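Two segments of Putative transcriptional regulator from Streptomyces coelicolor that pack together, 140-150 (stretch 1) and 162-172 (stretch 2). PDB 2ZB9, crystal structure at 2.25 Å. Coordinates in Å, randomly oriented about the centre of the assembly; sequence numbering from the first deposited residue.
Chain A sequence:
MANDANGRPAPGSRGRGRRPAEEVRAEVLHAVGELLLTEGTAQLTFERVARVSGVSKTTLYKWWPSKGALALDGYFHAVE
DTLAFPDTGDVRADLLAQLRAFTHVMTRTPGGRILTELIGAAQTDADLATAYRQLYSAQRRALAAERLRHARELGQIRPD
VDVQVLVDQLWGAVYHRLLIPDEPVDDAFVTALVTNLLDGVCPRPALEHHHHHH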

ATOM      1  N   ARG A 140     -13.131   4.062  -5.580  1.00 24.64           N
ATOM      2  CA  ARG A 140     -13.048   4.255  -4.130  1.00 28.01           C
ATOM      3  C   ARG A 140     -12.419   5.625  -3.889  1.00 27.36           C
ATOM      4  O   ARG A 140     -12.907   6.415  -3.079  1.00 26.21           O
ATOM      5  CB  ARG A 140     -12.183   3.176  -3.463  1.00 26.87           C
ATOM      6  CG  ARG A 140     -12.743   1.751  -3.491  1.00 29.91           C
ATOM      7  CD  ARG A 140     -14.090   1.621  -2.779  1.00 30.92           C
ATOM      8  NE  ARG A 140     -14.207   2.508  -1.625  1.00 29.15           N
ATOM      9  CZ  ARG A 140     -15.364   2.854  -1.071  1.00 30.16           C
ATOM     10  NH1 ARG A 140     -16.503   2.372  -1.562  1.00 28.32           N
ATOM     11  NH2 ARG A 140     -15.396   3.733  -0.078  1.00 25.32           N
ATOM     12  N   ARG A 141     -11.334   5.899  -4.612  1.00 26.78           N
ATOM     13  CA  ARG A 141     -10.635   7.175  -4.499  1.00 27.39           C
ATOM     14  C   ARG A 141     -11.523   8.369  -4.781  1.00 27.13           C
ATOM     15  O   ARG A 141     -11.486   9.356  -4.051  1.00 28.07           O
ATOM     16  CB  ARG A 141      -9.465   7.241  -5.469  1.00 27.03           C
ATOM     17  CG  ARG A 141      -8.216   6.584  -4.979  1.00 31.46           C
ATOM     18  CD  ARG A 141      -7.036   7.145  -5.741  1.00 33.90           C
ATOM     19  NE  ARG A 141      -5.800   6.612  -5.211  1.00 38.39           N
ATOM     20  CZ  ARG A 141      -4.874   7.329  -4.594  1.00 35.25           C
ATOM     21  NH1 ARG A 141      -5.029   8.639  -4.423  1.00 33.84           N
ATOM     22  NH2 ARG A 141      -3.796   6.719  -4.137  1.00 37.46           N
ATOM     23  N   ALA A 142     -12.294   8.289  -5.863  1.00 26.85           N
ATOM     24  CA  ALA A 142     -13.181   9.382  -6.245  1.00 27.58           C
ATOM     25  C   ALA A 142     -14.200   9.630  -5.146  1.00 27.42           C
ATOM     26  O   ALA A 142     -14.540  10.772  -4.855  1.00 30.45           O
ATOM     27  CB  ALA A 142     -13.890   9.053  -7.567  1.00 25.09           C
ATOM     28  N   LEU A 143     -14.683   8.551  -4.538  1.00 27.06           N
ATOM     29  CA  LEU A 143     -15.667   8.633  -3.460  1.00 27.01           C
ATOM     30  C   LEU A 143     -15.036   9.357  -2.265  1.00 27.09           C
ATOM     31  O   LEU A 143     -15.643  10.236  -1.661  1.00 27.73           O
ATOM     32  CB  LEU A 143     -16.104   7.215  -3.060  1.00 26.18           C
ATOM     33  CG  LEU A 143     -17.536   6.694  -3.273  1.00 30.70           C
ATOM     34  CD1 LEU A 143     -18.316   7.526  -4.295  1.00 26.99           C
ATOM     35  CD2 LEU A 143     -17.453   5.230  -3.701  1.00 21.55           C
ATOM     36  N   ALA A 144     -13.805   8.992  -1.934  1.00 26.43           N
ATOM     37  CA  ALA A 144     -13.109   9.628  -0.824  1.00 27.03           C
ATOM     38  C   ALA A 144     -12.745  11.089  -1.142  1.00 27.91           C
ATOM     39  O   ALA A 144     -12.988  11.995  -0.337  1.00 27.78           O
ATOM     40  CB  ALA A 144     -11.857   8.831  -0.483  1.00 23.31           C
ATOM     41  N   ALA A 145     -12.167  11.323  -2.316  1.00 29.35           N
ATOM     42  CA  ALA A 145     -11.775  12.675  -2.702  1.00 30.35           C
ATOM     43  C   ALA A 145     -12.995  13.593  -2.716  1.00 31.85           C
ATOM     44  O   ALA A 145     -12.907  14.770  -2.369  1.00 31.98           O
ATOM     45  CB  ALA A 145     -11.111  12.655  -4.072  1.00 30.43           C
ATOM     46  N   GLU A 146     -14.137  13.039  -3.106  1.00 30.50           N
ATOM     47  CA  GLU A 146     -15.377  13.800  -3.159  1.00 31.81           C
ATOM     48  C   GLU A 146     -15.799  14.262  -1.766  1.00 29.07           C
ATOM     49  O   GLU A 146     -16.167  15.420  -1.569  1.00 27.36           O
ATOM     50  CB  GLU A 146     -16.467  12.939  -3.782  1.00 36.71           C
ATOM     51  CG  GLU A 146     -17.719  13.670  -4.181  1.00 45.15           C
ATOM     52  CD  GLU A 146     -18.427  12.944  -5.306  1.00 54.40           C
ATOM     53  OE1 GLU A 146     -17.944  13.028  -6.465  1.00 57.65           O
ATOM     54  OE2 GLU A 146     -19.447  12.275  -5.028  1.00 57.51           O
ATOM     55  N   ARG A 147     -15.753  13.356  -0.800  1.00 26.69           N
ATOM     56  CA  ARG A 147     -16.119  13.709   0.565  1.00 27.37           C
ATOM     57  C   ARG A 147     -15.156  14.787   1.068  1.00 27.96           C
ATOM     58  O   ARG A 147     -15.572  15.768   1.681  1.00 28.08           O
ATOM     59  CB  ARG A 147     -16.037  12.484   1.482  1.00 24.67           C
ATOM     60  CG  ARG A 147     -16.309  12.808   2.946  1.00 25.17           C
ATOM     61  CD  ARG A 147     -17.723  13.363   3.127  1.00 26.44           C
ATOM     62  NE  ARG A 147     -17.981  13.832   4.485  1.00 24.25           N
ATOM     63  CZ  ARG A 147     -17.741  15.068   4.914  1.00 26.07           C
ATOM     64  NH1 ARG A 147     -17.233  15.976   4.092  1.00 23.67           N
ATOM     65  NH2 ARG A 147     -18.020  15.403   6.167  1.00 24.11           N
ATOM     66  N   LEU A 148     -13.870  14.594   0.793  1.00 28.54           N
ATOM     67  CA  LEU A 148     -12.828  15.535   1.206  1.00 27.97           C
ATOM     68  C   LEU A 148     -12.997  16.920   0.572  1.00 27.82           C
ATOM     69  O   LEU A 148     -12.856  17.940   1.251  1.00 26.23           O
ATOM     70  CB  LEU A 148     -11.449  14.953   0.866  1.00 27.77           C
ATOM     71  CG  LEU A 148     -10.729  14.129   1.944  1.00 31.82           C
ATOM     72  CD1 LEU A 148     -11.715  13.512   2.912  1.00 32.14           C
ATOM     73  CD2 LEU A 148      -9.865  13.067   1.283  1.00 28.17           C
ATOM     74  N   ARG A 149     -13.293  16.961  -0.723  1.00 26.86           N
ATOM     75  CA  ARG A 149     -13.497  18.242  -1.391  1.00 31.08           C
ATOM     76  C   ARG A 149     -14.712  18.954  -0.804  1.00 29.79           C
ATOM     77  O   ARG A 149     -14.733  20.185  -0.707  1.00 30.93           O
ATOM     78  CB  ARG A 149     -13.706  18.066  -2.901  1.00 32.72           C
ATOM     79  CG  ARG A 149     -12.439  17.803  -3.702  1.00 38.93           C
ATOM     80  CD  ARG A 149     -12.671  18.149  -5.172  1.00 42.19           C
ATOM     81  NE  ARG A 149     -13.760  17.367  -5.755  1.00 46.90           N
ATOM     82  CZ  ARG A 149     -13.638  16.107  -6.168  1.00 47.69           C
ATOM     83  NH1 ARG A 149     -12.469  15.487  -6.068  1.00 46.27           N
ATOM     84  NH2 ARG A 149     -14.684  15.464  -6.675  1.00 48.24           N
ATOM     85  N   HIS A 150     -15.729  18.187  -0.421  1.00 28.79           N
ATOM     86  CA  HIS A 150     -16.927  18.785   0.161  1.00 30.02           C
ATOM     87  C   HIS A 150     -16.537  19.495   1.457  1.00 27.71           C
ATOM     88  O   HIS A 150     -16.947  20.624   1.696  1.00 28.37           O
ATOM     89  CB  HIS A 150     -17.994  17.717   0.432  1.00 31.20           C
ATOM     90  CG  HIS A 150     -19.308  18.278   0.883  1.00 34.66           C
ATOM     91  ND1 HIS A 150     -19.927  19.334   0.246  1.00 37.70           N
ATOM     92  CD2 HIS A 150     -20.128  17.924   1.900  1.00 34.64           C
ATOM     93  CE1 HIS A 150     -21.070  19.603   0.850  1.00 33.81           C
ATOM     94  NE2 HIS A 150     -21.216  18.761   1.857  1.00 34.00           N
ATOM     95  N   ASP A 162      -4.438  19.417  -1.449  1.00 33.61           N
ATOM     96  CA  ASP A 162      -4.746  18.471  -2.513  1.00 34.03           C
ATOM     97  C   ASP A 162      -5.364  17.246  -1.844  1.00 33.53           C
ATOM     98  O   ASP A 162      -4.668  16.494  -1.154  1.00 35.98           O
ATOM     99  CB  ASP A 162      -3.460  18.065  -3.230  1.00 35.36           C
ATOM    100  CG  ASP A 162      -3.712  17.157  -4.414  1.00 38.29           C
ATOM    101  OD1 ASP A 162      -4.813  16.576  -4.508  1.00 40.24           O
ATOM    102  OD2 ASP A 162      -2.793  17.008  -5.247  1.00 41.30           O
ATOM    103  N   VAL A 163      -6.660  17.041  -2.048  1.00 30.98           N
ATOM    104  CA  VAL A 163      -7.355  15.914  -1.428  1.00 30.16           C
ATOM    105  C   VAL A 163      -6.859  14.531  -1.858  1.00 28.95           C
ATOM    106  O   VAL A 163      -6.955  13.576  -1.099  1.00 29.60           O
ATOM    107  CB  VAL A 163      -8.887  16.013  -1.657  1.00 31.67           C
ATOM    108  CG1 VAL A 163      -9.415  17.266  -0.987  1.00 30.53           C
ATOM    109  CG2 VAL A 163      -9.209  16.029  -3.144  1.00 28.47           C
ATOM    110  N   GLN A 164      -6.328  14.418  -3.068  1.00 30.07           N
ATOM    111  CA  GLN A 164      -5.819  13.130  -3.530  1.00 28.38           C
ATOM    112  C   GLN A 164      -4.652  12.672  -2.665  1.00 28.43           C
ATOM    113  O   GLN A 164      -4.472  11.475  -2.442  1.00 27.38           O
ATOM    114  CB  GLN A 164      -5.375  13.210  -4.990  1.00 28.73           C
ATOM    115  CG  GLN A 164      -6.513  13.056  -5.992  1.00 31.15           C
ATOM    116  CD  GLN A 164      -7.301  11.779  -5.781  1.00 32.33           C
ATOM    117  OE1 GLN A 164      -6.772  10.784  -5.286  1.00 32.61           O
ATOM    118  NE2 GLN A 164      -8.570  11.794  -6.171  1.00 34.03           N
ATOM    119  N   VAL A 165      -3.854  13.621  -2.181  1.00 30.04           N
ATOM    120  CA  VAL A 165      -2.727  13.276  -1.322  1.00 27.15           C
ATOM    121  C   VAL A 165      -3.276  12.722  -0.009  1.00 27.37           C
ATOM    122  O   VAL A 165      -2.763  11.744   0.524  1.00 29.31           O
ATOM    123  CB  VAL A 165      -1.832  14.512  -1.010  1.00 26.03           C
ATOM    124  CG1 VAL A 165      -0.685  14.106  -0.056  1.00 24.14           C
ATOM    125  CG2 VAL A 165      -1.267  15.097  -2.304  1.00 22.71           C
ATOM    126  N   LEU A 166      -4.323  13.356   0.512  1.00 28.00           N
ATOM    127  CA  LEU A 166      -4.927  12.915   1.772  1.00 28.64           C
ATOM    128  C   LEU A 166      -5.367  11.461   1.672  1.00 28.07           C
ATOM    129  O   LEU A 166      -5.188  10.682   2.602  1.00 26.64           O
ATOM    130  CB  LEU A 166      -6.134  13.783   2.129  1.00 27.62           C
ATOM    131  CG  LEU A 166      -5.890  15.283   2.307  1.00 31.81           C
ATOM    132  CD1 LEU A 166      -7.207  15.963   2.671  1.00 32.21           C
ATOM    133  CD2 LEU A 166      -4.850  15.519   3.409  1.00 32.25           C
ATOM    134  N   VAL A 167      -5.954  11.102   0.536  1.00 27.00           N
ATOM    135  CA  VAL A 167      -6.398   9.734   0.328  1.00 25.77           C
ATOM    136  C   VAL A 167      -5.280   8.740   0.652  1.00 25.31           C
ATOM    137  O   VAL A 167      -5.507   7.730   1.317  1.00 25.42           O
ATOM    138  CB  VAL A 167      -6.860   9.516  -1.131  1.00 25.07           C
ATOM    139  CG1 VAL A 167      -7.185   8.046  -1.354  1.00 26.03           C
ATOM    140  CG2 VAL A 167      -8.080  10.386  -1.431  1.00 22.62           C
ATOM    141  N   ASP A 168      -4.070   9.026   0.185  1.00 25.18           N
ATOM    142  CA  ASP A 168      -2.939   8.139   0.437  1.00 24.97           C
ATOM    143  C   ASP A 168      -2.448   8.192   1.874  1.00 25.09           C
ATOM    144  O   ASP A 168      -1.828   7.247   2.354  1.00 26.39           O
ATOM    145  CB  ASP A 168      -1.789   8.482  -0.506  1.00 28.11           C
ATOM    146  CG  ASP A 168      -2.131   8.194  -1.951  1.00 33.45           C
ATOM    147  OD1 ASP A 168      -2.273   6.996  -2.298  1.00 30.97           O
ATOM    148  OD2 ASP A 168      -2.269   9.163  -2.728  1.00 33.58           O
ATOM    149  N   GLN A 169      -2.716   9.297   2.561  1.00 24.42           N
ATOM    150  CA  GLN A 169      -2.277   9.423   3.944  1.00 27.25           C
ATOM    151  C   GLN A 169      -3.278   8.867   4.943  1.00 27.03           C
ATOM    152  O   GLN A 169      -3.022   8.848   6.148  1.00 26.94           O
ATOM    153  CB  GLN A 169      -1.932  10.880   4.256  1.00 27.11           C
ATOM    154  CG  GLN A 169      -0.677  11.335   3.517  1.00 24.34           C
ATOM    155  CD  GLN A 169      -0.251  12.736   3.887  1.00 24.33           C
ATOM    156  OE1 GLN A 169      -0.912  13.707   3.539  1.00 23.96           O
ATOM    157  NE2 GLN A 169       0.858  12.846   4.602  1.00 22.74           N
ATOM    158  N   LEU A 170      -4.422   8.415   4.438  1.00 25.35           N
ATOM    159  CA  LEU A 170      -5.441   7.801   5.281  1.00 26.59           C
ATOM    160  C   LEU A 170      -5.550   6.332   4.884  1.00 24.30           C
ATOM    161  O   LEU A 170      -4.921   5.471   5.485  1.00 24.49           O
ATOM    162  CB  LEU A 170      -6.808   8.470   5.100  1.00 29.84           C
ATOM    163  CG  LEU A 170      -7.166   9.763   5.833  1.00 34.77           C
ATOM    164  CD1 LEU A 170      -6.518   9.780   7.212  1.00 34.60           C
ATOM    165  CD2 LEU A 170      -6.725  10.946   5.025  1.00 35.90           C
ATOM    166  N   TRP A 171      -6.342   6.057   3.853  1.00 23.75           N
ATOM    167  CA  TRP A 171      -6.532   4.693   3.372  1.00 24.92           C
ATOM    168  C   TRP A 171      -5.215   4.058   2.911  1.00 24.68           C
ATOM    169  O   TRP A 171      -4.945   2.894   3.204  1.00 26.17           O
ATOM    170  CB  TRP A 171      -7.569   4.701   2.238  1.00 24.09           C
ATOM    171  CG  TRP A 171      -8.894   5.201   2.728  1.00 26.40           C
ATOM    172  CD1 TRP A 171      -9.838   4.480   3.405  1.00 23.56           C
ATOM    173  CD2 TRP A 171      -9.345   6.566   2.740  1.00 24.72           C
ATOM    174  NE1 TRP A 171     -10.837   5.310   3.849  1.00 22.90           N
ATOM    175  CE2 TRP A 171     -10.562   6.591   3.462  1.00 25.15           C
ATOM    176  CE3 TRP A 171      -8.835   7.763   2.222  1.00 25.03           C
ATOM    177  CZ2 TRP A 171     -11.279   7.780   3.681  1.00 22.54           C
ATOM    178  CZ3 TRP A 171      -9.549   8.944   2.438  1.00 25.82           C
ATOM    179  CH2 TRP A 171     -10.759   8.940   3.164  1.00 24.66           C
ATOM    180  N   GLY A 172      -4.395   4.823   2.199  1.00 24.84           N
ATOM    181  CA  GLY A 172      -3.123   4.291   1.737  1.00 25.43           C
ATOM    182  C   GLY A 172      -2.263   3.803   2.891  1.00 25.62           C
ATOM    183  O   GLY A 172      -1.596   2.773   2.782  1.00 24.92           O
TER

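Residues 140-150 lie wholly within a helix that extends beyond both ends of the stretch, and its regular i to i+4 bonds, such as Ala145 N to Arg141 O at 2.7 Å and Arg149 N to Ala145 O at 2.8 Å, attest to an undistorted backbone. The second helix starts at Val163. Asp162 caps it from the preceding position: its OD1 accepts from Gln164 N at 3.0 Å, satisfying an amide that has no earlier helical carbonyl to pair with. Farther along, the bonding loosens; Leu170 N reaches Val167 O in a weak bond of 3.4 Å, and phi/psi drift from the helical values over two residues, to -88/-3° at Gln169 and -114/-85° at Leu170, before Trp171 returns to them at -60/-42°.

The two axes approach to 9.0 Å, with 115° between their N-to-C directions, so the helices cross steeply rather than running alongside each other. The backbones come near where side chains on stretch 1 are small: Ala145 CA lies 5.6 Å from Val163 CA, and Ala144 CA lies 6.8 Å from Val167 CA.

Packing at the crossing is reciprocal. Leu148 inserts among Val163, Leu166, Val167 and Trp171, with its CB 3.6 Å from Val163 CG1 and its CD2 3.9 Å from Leu166 CB. In return, Val167 sits among Arg141, Ala144, Ala145 and Leu148; its CG2 is 4.2 Å from both Ala144 CB and Leu148 CD2. Each knob thus helps to line the hole that receives the other.

Trp171 meets stretch 1 in two ways. Ala144 CB stands over the face of its six-membered ring, 4.0 Å from the centroid and 24° off the normal, a CH-pi arrangement, whereas Leu148 CD2 lies at the ring edge, 4.3 Å from CZ3. Val163 CG2 extends the apolar contact to Ala145 CB at 4.0 Å and to Arg149 CG at 3.7 Å.

The polar part of the contact centres on Arg141. Its CA-to-CB bond points sideways, but the extended chain (chi2 and chi3 both t) carries the guanidinium to stretch 2. There NH2 forms a salt bridge with Asp168 OD1 at 2.4 Å, a very short distance with an N-H...acceptor angle of 132°. NH1 donates to Asp168 OD2 at 3.3 Å (148°) and to Gln164 OE1 at 2.9 Å (149°). Gln164 OE1 and Asp168 OD1 lie near the guanidinium plane, as its in-plane N-H groups require, while Val167 CG1 covers one face, 3.8 Å from NH1. Both Asp168 carboxylate oxygens also have hydrogen bonds elsewhere in the structure.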